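Local coordinates for virulence protein STM3117 (Salmonella enterica subsp. enterica serovar Typhimurium, PDB 3HUH), which promotes the replication of the bacterium inside host macrophages and may take part in the biosynthesis and modification of the peptidoglycan layer of the cell wall, at residues R39-V44 with K57-G62; T95-V100 with E124-Y129. All coordinates share one frame; numbering follows the deposited sequence.

Contact 1 (R39-V44 with K57-G62)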
loop_
_atom_site.group_PDB
_atom_site.type_symbol
_atom_site.label_atom_id
_atom_site.label_comp_id
_atom_site.label_asym_id
_atom_site.label_seq_id
_atom_site.Cartn_x
_atom_site.Cartn_y
_atom_site.Cartn_z
ATOM N N ARG A 39 6.050 -12.478 12.380
ATOM C CA ARG A 39 5.213 -13.434 13.096
ATOM C C ARG A 39 3.728 -13.107 12.968
ATOM O O ARG A 39 2.904 -13.998 12.766
ATOM C CB ARG A 39 5.613 -13.504 14.572
ATOM C CG ARG A 39 6.798 -14.416 14.844
ATOM C CD ARG A 39 6.957 -14.684 16.339
ATOM N NE ARG A 39 7.786 -15.860 16.604
ATOM C CZ ARG A 39 9.076 -15.962 16.298
ATOM N NH1 ARG A 39 9.709 -14.953 15.710
ATOM N NH2 ARG A 39 9.737 -17.077 16.583
ATOM N N PHE A 40 3.385 -11.828 13.067
ATOM C CA PHE A 40 1.992 -11.410 12.948
ATOM C C PHE A 40 1.421 -11.696 11.555
ATOM O O PHE A 40 0.381 -12.352 11.425
ATOM C CB PHE A 40 1.856 -9.914 13.243
ATOM C CG PHE A 40 0.460 -9.382 13.040
ATOM C CD1 PHE A 40 -0.523 -9.583 14.005
ATOM C CD2 PHE A 40 0.125 -8.693 11.874
ATOM C CE1 PHE A 40 -1.823 -9.100 13.815
ATOM C CE2 PHE A 40 -1.173 -8.204 11.670
ATOM C CZ PHE A 40 -2.149 -8.408 12.645
ATOM N N TYR A 41 2.100 -11.221 10.513
ATOM C CA TYR A 41 1.589 -11.430 9.164
ATOM C C TYR A 41 1.557 -12.889 8.729
ATOM O O TYR A 41 0.665 -13.297 7.979
ATOM C CB TYR A 41 2.353 -10.556 8.154
ATOM C CG TYR A 41 1.933 -9.101 8.237
ATOM C CD1 TYR A 41 2.578 -8.213 9.095
ATOM C CD2 TYR A 41 0.834 -8.629 7.512
ATOM C CE1 TYR A 41 2.144 -6.892 9.237
ATOM C CE2 TYR A 41 0.386 -7.311 7.650
ATOM C CZ TYR A 41 1.041 -6.450 8.513
ATOM O OH TYR A 41 0.576 -5.161 8.666
ATOM N N GLU A 42 2.508 -13.688 9.196
ATOM C CA GLU A 42 2.488 -15.099 8.837
ATOM C C GLU A 42 1.389 -15.845 9.598
ATOM O O GLU A 42 0.561 -16.519 8.992
ATOM C CB GLU A 42 3.839 -15.764 9.118
ATOM C CG GLU A 42 4.955 -15.338 8.177
ATOM C CD GLU A 42 6.124 -16.317 8.168
ATOM O OE1 GLU A 42 6.535 -16.775 9.258
ATOM O OE2 GLU A 42 6.638 -16.624 7.072
ATOM N N GLU A 43 1.364 -15.700 10.921
ATOM C CA GLU A 43 0.385 -16.417 11.740
ATOM C C GLU A 43 -1.060 -15.960 11.594
ATOM O O GLU A 43 -1.975 -16.787 11.582
ATOM C CB GLU A 43 0.792 -16.366 13.219
ATOM C CG GLU A 43 2.218 -16.823 13.472
ATOM C CD GLU A 43 2.529 -17.041 14.940
ATOM O OE1 GLU A 43 2.088 -16.226 15.779
ATOM O OE2 GLU A 43 3.229 -18.026 15.253
ATOM N N VAL A 44 -1.276 -14.656 11.475
ATOM C CA VAL A 44 -2.632 -14.139 11.355
ATOM C C VAL A 44 -3.145 -14.039 9.916
ATOM O O VAL A 44 -4.162 -14.649 9.569
ATOM C CB VAL A 44 -2.740 -12.759 12.030
ATOM C CG1 VAL A 44 -4.165 -12.244 11.940
ATOM C CG2 VAL A 44 -2.288 -12.867 13.486
ATOM N N LYS A 57 13.941 -8.371 4.116
ATOM C CA LYS A 57 12.738 -9.162 4.340
ATOM C C LYS A 57 11.502 -8.639 3.625
ATOM O O LYS A 57 11.305 -7.425 3.490
ATOM C CB LYS A 57 12.416 -9.240 5.835
ATOM C CG LYS A 57 13.359 -10.105 6.649
ATOM C CD LYS A 57 14.718 -9.482 6.808
ATOM C CE LYS A 57 15.593 -10.381 7.664
ATOM N NZ LYS A 57 15.796 -11.720 7.035
ATOM N N ALA A 58 10.675 -9.573 3.169
ATOM C CA ALA A 58 9.423 -9.247 2.507
ATOM C C ALA A 58 8.385 -10.290 2.895
ATOM O O ALA A 58 8.719 -11.389 3.355
ATOM C CB ALA A 58 9.603 -9.219 0.998
ATOM N N LEU A 59 7.125 -9.922 2.729
ATOM C CA LEU A 59 6.010 -10.803 3.027
ATOM C C LEU A 59 5.262 -10.964 1.720
ATOM O O LEU A 59 4.745 -9.996 1.160
ATOM C CB LEU A 59 5.098 -10.180 4.082
ATOM C CG LEU A 59 5.700 -10.129 5.491
ATOM C CD1 LEU A 59 4.931 -9.135 6.338
ATOM C CD2 LEU A 59 5.683 -11.525 6.113
ATOM N N ILE A 60 5.241 -12.198 1.230
ATOM C CA ILE A 60 4.586 -12.543 -0.018
ATOM C C ILE A 60 3.127 -12.938 0.192
ATOM O O ILE A 60 2.806 -13.664 1.129
ATOM C CB ILE A 60 5.298 -13.752 -0.685
ATOM C CG1 ILE A 60 6.798 -13.471 -0.821
ATOM C CG2 ILE A 60 4.639 -14.092 -2.006
ATOM C CD1 ILE A 60 7.128 -12.220 -1.594
ATOM N N PHE A 61 2.249 -12.454 -0.684
ATOM C CA PHE A 61 0.832 -12.809 -0.650
ATOM C C PHE A 61 0.277 -12.565 -2.043
ATOM O O PHE A 61 0.625 -11.577 -2.686
ATOM C CB PHE A 61 0.067 -11.996 0.407
ATOM C CG PHE A 61 0.048 -10.524 0.152
ATOM C CD1 PHE A 61 -0.983 -9.944 -0.585
ATOM C CD2 PHE A 61 1.056 -9.710 0.654
ATOM C CE1 PHE A 61 -1.006 -8.575 -0.815
ATOM C CE2 PHE A 61 1.041 -8.338 0.426
ATOM C CZ PHE A 61 0.009 -7.770 -0.308
ATOM N N GLY A 62 -0.577 -13.468 -2.514
ATOM C CA GLY A 62 -1.117 -13.325 -3.854
ATOM C C GLY A 62 0.048 -13.131 -4.810
ATOM O O GLY A 62 1.034 -13.870 -4.756
#

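Contact 2 (T95-V100 with E124-Y129)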
loop_
_atom_site.group_PDB
_atom_site.type_symbol
_atom_site.label_atom_id
_atom_site.label_comp_id
_atom_site.label_asym_id
_atom_site.label_seq_id
_atom_site.Cartn_x
_atom_site.Cartn_y
_atom_site.Cartn_z
ATOM N N THR A 95 -11.921 -16.056 1.885
ATOM C CA THR A 95 -12.472 -16.823 2.997
ATOM C C THR A 95 -13.746 -16.113 3.460
ATOM O O THR A 95 -13.787 -14.885 3.510
ATOM C CB THR A 95 -11.457 -16.871 4.162
ATOM O OG1 THR A 95 -10.250 -17.505 3.716
ATOM C CG2 THR A 95 -12.020 -17.636 5.353
ATOM N N PRO A 96 -14.814 -16.872 3.780
ATOM C CA PRO A 96 -16.048 -16.211 4.234
ATOM C C PRO A 96 -15.688 -15.252 5.371
ATOM O O PRO A 96 -15.033 -15.647 6.335
ATOM C CB PRO A 96 -16.910 -17.380 4.702
ATOM C CG PRO A 96 -16.482 -18.495 3.785
ATOM C CD PRO A 96 -14.973 -18.338 3.771
ATOM N N ILE A 97 -16.123 -14.000 5.263
ATOM C CA ILE A 97 -15.778 -12.999 6.266
ATOM C C ILE A 97 -16.115 -13.379 7.710
ATOM O O ILE A 97 -15.373 -13.025 8.617
ATOM C CB ILE A 97 -16.392 -11.613 5.910
ATOM C CG1 ILE A 97 -15.623 -10.501 6.636
ATOM C CG2 ILE A 97 -17.866 -11.570 6.265
ATOM C CD1 ILE A 97 -14.148 -10.417 6.238
ATOM N N ASN A 98 -17.212 -14.100 7.932
ATOM C CA ASN A 98 -17.551 -14.503 9.295
ATOM C C ASN A 98 -16.565 -15.550 9.817
ATOM O O ASN A 98 -16.290 -15.616 11.022
ATOM C CB ASN A 98 -18.991 -15.024 9.365
ATOM C CG ASN A 98 -20.015 -13.909 9.210
ATOM O OD1 ASN A 98 -19.664 -12.726 9.232
ATOM N ND2 ASN A 98 -21.284 -14.278 9.063
ATOM N N ASP A 99 -16.024 -16.369 8.920
ATOM C CA ASP A 99 -15.043 -17.360 9.340
ATOM C C ASP A 99 -13.766 -16.604 9.711
ATOM O O ASP A 99 -13.055 -16.978 10.648
ATOM C CB ASP A 99 -14.743 -18.366 8.217
ATOM C CG ASP A 99 -15.903 -19.316 7.949
ATOM O OD1 ASP A 99 -16.743 -19.527 8.854
ATOM O OD2 ASP A 99 -15.963 -19.871 6.832
ATOM N N VAL A 100 -13.487 -15.522 8.984
ATOM C CA VAL A 100 -12.303 -14.719 9.262
ATOM C C VAL A 100 -12.452 -14.073 10.636
ATOM O O VAL A 100 -11.504 -14.034 11.419
ATOM C CB VAL A 100 -12.108 -13.604 8.209
ATOM C CG1 VAL A 100 -10.919 -12.724 8.595
ATOM C CG2 VAL A 100 -11.880 -14.222 6.832
ATOM N N GLU A 124 -19.169 -3.145 -3.185
ATOM C CA GLU A 124 -19.339 -3.208 -1.740
ATOM C C GLU A 124 -18.585 -4.390 -1.132
ATOM O O GLU A 124 -18.501 -5.473 -1.722
ATOM C CB GLU A 124 -20.831 -3.296 -1.387
ATOM C CG GLU A 124 -21.134 -3.207 0.107
ATOM C CD GLU A 124 -22.626 -3.229 0.417
ATOM O OE1 GLU A 124 -23.306 -4.199 0.012
ATOM O OE2 GLU A 124 -23.118 -2.279 1.069
ATOM N N ILE A 125 -18.020 -4.166 0.049
ATOM C CA ILE A 125 -17.283 -5.206 0.756
ATOM C C ILE A 125 -17.694 -5.230 2.226
ATOM O O ILE A 125 -18.232 -4.248 2.743
ATOM C CB ILE A 125 -15.748 -4.954 0.693
ATOM C CG1 ILE A 125 -15.412 -3.607 1.345
ATOM C CG2 ILE A 125 -15.267 -4.986 -0.756
ATOM C CD1 ILE A 125 -13.918 -3.246 1.301
ATOM N N MET A 126 -17.464 -6.359 2.889
ATOM C CA MET A 126 -17.749 -6.476 4.320
ATOM C C MET A 126 -16.355 -6.469 4.927
ATOM O O MET A 126 -15.527 -7.308 4.585
ATOM C CB MET A 126 -18.456 -7.790 4.658
ATOM C CG MET A 126 -18.940 -7.875 6.123
ATOM S SD MET A 126 -20.188 -6.611 6.589
ATOM C CE MET A 126 -21.063 -6.520 5.099
ATOM N N SER A 127 -16.098 -5.522 5.824
ATOM C CA SER A 127 -14.770 -5.388 6.413
ATOM C C SER A 127 -14.661 -5.611 7.910
ATOM O O SER A 127 -15.571 -5.293 8.673
ATOM C CB SER A 127 -14.211 -3.994 6.124
ATOM O OG SER A 127 -14.142 -3.722 4.740
ATOM N N ILE A 128 -13.513 -6.144 8.309
ATOM C CA ILE A 128 -13.195 -6.363 9.708
ATOM C C ILE A 128 -11.853 -5.645 9.863
ATOM O O ILE A 128 -10.994 -5.739 8.984
ATOM C CB ILE A 128 -13.063 -7.871 10.030
ATOM C CG1 ILE A 128 -12.932 -8.069 11.543
ATOM C CG2 ILE A 128 -11.884 -8.468 9.293
ATOM C CD1 ILE A 128 -14.173 -7.650 12.313
ATOM N N TYR A 129 -11.682 -4.903 10.954
ATOM C CA TYR A 129 -10.447 -4.158 11.181
ATOM C C TYR A 129 -9.667 -4.638 12.390
ATOM O O TYR A 129 -10.241 -4.885 13.452
ATOM C CB TYR A 129 -10.740 -2.674 11.410
ATOM C CG TYR A 129 -11.391 -1.934 10.269
ATOM C CD1 TYR A 129 -10.636 -1.118 9.425
ATOM C CD2 TYR A 129 -12.769 -1.993 10.071
ATOM C CE1 TYR A 129 -11.241 -0.368 8.418
ATOM C CE2 TYR A 129 -13.384 -1.249 9.068
ATOM C CZ TYR A 129 -12.615 -0.435 8.248
ATOM O OH TYR A 129 -13.219 0.332 7.282
#

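Contact 1 (R39-V44 with K57-G62)
Leu59 and Tyr41 show how a helix and a strand can meet through one branched side chain, for Leu59 supplies the strand's side of this particular contact. The methyl CD1 of Leu59 lies 3.5 Å from CB of Tyr41 and equally close to CG, so it presses on the root of the aromatic side chain and reaches the ring obliquely. Its twin, CD2, stands 4.0 Å from the same Tyr41 CB; both methyls bear on CB from the same side, CD1 more closely. CD2 also comes within 4.4 Å of Glu42 CG, a looser touch. The two main side chains cross at about a right angle. In Tyr41 the ring carbon CG lies opposite the carbonyl carbon (chi1 -75°); the near end of the ring touches Leu59 and its far end leads away. One face of that ring is covered near its rim by CD2 of Phe40.

Further out, both polar ends are tied down. The hydroxyl of Tyr41 is hydrogen-bonded to the carboxylate of Asp132, and OE2 of Glu42 takes the backbone N-H of Ala49, on strand 48-52. Leu59 is itself held by backbone bonding to Ile66 of the neighbouring strand 64-70. In this helix-on-sheet packing of the glyoxalase/VOC fold, direct contact is therefore apolar, while the bonds holding the polar ends run to other parts of the chain.

Contact 2 (T95-V100 with E124-Y129)
Ile97, in the first turn of helix 97-106, leans both of its branches on strand 123-131, and the closest approaches are to Met126. CD1 of Ile97 sits 3.8 Å from the carbonyl oxygen of Met126, while CG2 of Ile97 lies 3.9 Å from CG of the methionine. The division of labour follows from a chi1 of -159°: CG1 extends opposite the backbone N and takes CD1 to the strand backbone, leaving CG2 to meet the methionine chain. The side chains of Ile97 and Met126 cross at about a right angle. Deeper in, the fit relaxes somewhat. Ile128 CG2 is 4.3 Å from CD1 of Ile97 and 4.4 Å from CG1 of Val100, one turn along, although all three residues are buried and Ile128 is also packed against Val101 and Ile104 of the same helix.

The helix here packs on one face of a four-stranded mixed sheet, as expected of the vicinal oxygen chelate fold. Ser127 points to the other side of the strand, where its hydroxyl is hydrogen-bonded to Ser141 and Glu139.

Toward solvent the contact thins out at Met126, which is only partly buried. Its side chain sets out toward the helix and then bends at chi2 (62°) and chi3 (36°), which takes the sulfur and terminal methyl away from Ile97; nearby, Pro115 and Glu117 touch this side chain.

Contact 1 is complete in sequence before contact 2 begins; their centres are about 19 Å apart and their nearest atoms about 7 Å. Each joins a helix to the third strand of a different four-stranded mixed sheet: helix 34-43 with strand 56-61, and helix 97-106 with strand 123-131. Both sheets have the strand order 1-4-3-2, the duplicated architecture expected of the glyoxalase and vicinal oxygen chelate family. The repetition is therefore one of topology, each sheet having a helix packed on its third strand through apolar side chains. Residues of both contact regions also meet the second subunit.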